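Penicillin-binding protein activator LpoA (Escherichia coli, PDB 6DR3) stimulates the transpeptidase activity of the peptidoglycan synthase PBP1a, which depends on this outer-membrane lipoprotein, represented here by its amino-terminal domain. Local coordinates at residues L39-L44 against G51-L56. Sequence-based numbering, arbitrary orientation.
Sequences LAIRAL and GQAVEL
In Leu-56, CG stands anti to the backbone N (chi1 -162°), while in Leu-44 it lies beside the N (chi1 -71°), and the two leucines, whose CB atoms both point toward the facing helix, meet with CD1 of Leu-44 4.1 Å from CD2 of Leu-56. The same CD2 comes within 3.5 Å of the methyl carbon CB of Ala-40, and it also touches Ile-41 CG1. Ile-41 crosses Leu-56 at a slant; its CD1 rests against the carbonyl of Leu-56, whose O accepts a hydrogen bond from the side chain of Gln-37. The pair is a compact example of how an antiparallel helical hairpin is packed, consistent with the TPR-like motifs of this amino-terminal domain: helices 30-47 and 50-58, joined by a short turn, run side by side, the axes of the two short segments approaching to 8.5 Å with 157° between their N-to-C directions. At Ala-53, whose side chain is a single methyl, the backbones come close: its CA lies 4.9 Å from that of Ile-41, and its CB packs 3.8 Å from Leu-44 CB. Leu-44 CD1 meanwhile touches the peptide between Gln-52 and Ala-53, 3.8 Å from Ala-53 N. At the solvent-exposed margin Gln-52, extended beyond CG, crosses Leu-44 at a slant and sets OE1 3.9 Å from CD2 of Leu-44. On the flanks, helix 18-25 touches Ala-40 and Leu-44, and Leu-75 and Ile-79 of helix 66-82 pack on Ile-41.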
loop_
_atom_site.group_PDB
_atom_site.type_symbol
_atom_site.label_atom_id
_atom_site.label_comp_id
_atom_site.label_asym_id
_atom_site.label_seq_id
_atom_site.Cartn_x
_atom_site.Cartn_y
_atom_site.Cartn_z
ATOM N N LEU A 39 7.023 5.887 16.732
ATOM C CA LEU A 39 7.556 6.336 15.451
ATOM C C LEU A 39 8.924 5.723 15.179
ATOM O O LEU A 39 9.224 5.341 14.041
ATOM C CB LEU A 39 7.627 7.861 15.426
ATOM C CG LEU A 39 6.281 8.551 15.193
ATOM C CD1 LEU A 39 6.297 9.983 15.709
ATOM C CD2 LEU A 39 5.941 8.522 13.712
ATOM N N ALA A 40 9.765 5.616 16.210
ATOM C CA ALA A 40 11.056 4.959 16.046
ATOM C C ALA A 40 10.881 3.526 15.562
ATOM O O ALA A 40 11.599 3.074 14.663
ATOM C CB ALA A 40 11.831 4.985 17.363
ATOM N N ILE A 41 9.930 2.797 16.147
ATOM C CA ILE A 41 9.646 1.434 15.700
ATOM C C ILE A 41 9.274 1.434 14.222
ATOM O O ILE A 41 9.781 0.627 13.434
ATOM C CB ILE A 41 8.531 0.813 16.561
ATOM C CG1 ILE A 41 8.962 0.744 18.027
ATOM C CG2 ILE A 41 8.164 -0.584 16.057
ATOM C CD1 ILE A 41 7.815 0.531 18.990
ATOM N N ARG A 42 8.380 2.344 13.828
ATOM C CA ARG A 42 7.953 2.420 12.434
ATOM C C ARG A 42 9.138 2.654 11.508
ATOM O O ARG A 42 9.257 2.006 10.459
ATOM C CB ARG A 42 6.917 3.535 12.271
ATOM C CG ARG A 42 6.198 3.539 10.930
ATOM C CD ARG A 42 5.503 4.872 10.669
ATOM N NE ARG A 42 4.542 5.219 11.715
ATOM C CZ ARG A 42 3.703 6.251 11.652
ATOM N NH1 ARG A 42 3.700 7.049 10.591
ATOM N NH2 ARG A 42 2.862 6.486 12.650
ATOM N N ALA A 43 10.032 3.572 11.880
ATOM C CA ALA A 43 11.178 3.880 11.031
ATOM C C ALA A 43 12.194 2.743 11.034
ATOM O O ALA A 43 12.762 2.410 9.987
ATOM C CB ALA A 43 11.832 5.183 11.489
ATOM N N LEU A 44 12.442 2.138 12.199
ATOM C CA LEU A 44 13.381 1.020 12.265
ATOM C C LEU A 44 12.954 -0.111 11.336
ATOM O O LEU A 44 13.787 -0.695 10.634
ATOM C CB LEU A 44 13.502 0.516 13.702
ATOM C CG LEU A 44 14.229 1.437 14.688
ATOM C CD1 LEU A 44 14.024 0.966 16.122
ATOM C CD2 LEU A 44 15.711 1.513 14.365
ATOM N N GLY A 51 15.764 -6.198 14.309
ATOM C CA GLY A 51 16.071 -6.527 15.691
ATOM C C GLY A 51 15.743 -5.394 16.645
ATOM O O GLY A 51 15.070 -5.593 17.660
ATOM N N GLN A 52 16.213 -4.185 16.330
ATOM C CA GLN A 52 15.949 -3.048 17.205
ATOM C C GLN A 52 14.473 -2.670 17.205
ATOM O O GLN A 52 13.950 -2.231 18.235
ATOM C CB GLN A 52 16.812 -1.853 16.796
ATOM C CG GLN A 52 18.270 -1.991 17.215
ATOM C CD GLN A 52 19.055 -0.702 17.063
ATOM O OE1 GLN A 52 18.825 0.075 16.138
ATOM N NE2 GLN A 52 19.988 -0.469 17.979
ATOM N N ALA A 53 13.784 -2.834 16.072
ATOM C CA ALA A 53 12.345 -2.594 16.049
ATOM C C ALA A 53 11.628 -3.529 17.016
ATOM O O ALA A 53 10.782 -3.095 17.808
ATOM C CB ALA A 53 11.803 -2.769 14.630
ATOM N N VAL A 54 11.959 -4.821 16.963
ATOM C CA VAL A 54 11.359 -5.796 17.871
ATOM C C VAL A 54 11.621 -5.403 19.319
ATOM O O VAL A 54 10.700 -5.345 20.142
ATOM C CB VAL A 54 11.894 -7.208 17.563
ATOM C CG1 VAL A 54 11.501 -8.203 18.657
ATOM C CG2 VAL A 54 11.383 -7.683 16.215
ATOM N N GLU A 55 12.883 -5.131 19.655
ATOM C CA GLU A 55 13.229 -4.836 21.042
ATOM C C GLU A 55 12.500 -3.592 21.537
ATOM O O GLU A 55 11.923 -3.591 22.630
ATOM C CB GLU A 55 14.741 -4.667 21.183
ATOM C CG GLU A 55 15.192 -4.248 22.576
ATOM C CD GLU A 55 14.668 -5.170 23.658
ATOM O OE1 GLU A 55 14.418 -6.357 23.358
ATOM O OE2 GLU A 55 14.503 -4.710 24.808
ATOM N N LEU A 56 12.514 -2.520 20.743
ATOM C CA LEU A 56 11.821 -1.303 21.150
ATOM C C LEU A 56 10.317 -1.525 21.222
ATOM O O LEU A 56 9.640 -0.926 22.065
ATOM C CB LEU A 56 12.152 -0.164 20.185
ATOM C CG LEU A 56 11.869 1.261 20.671
ATOM C CD1 LEU A 56 12.637 1.579 21.954
ATOM C CD2 LEU A 56 12.224 2.263 19.582
#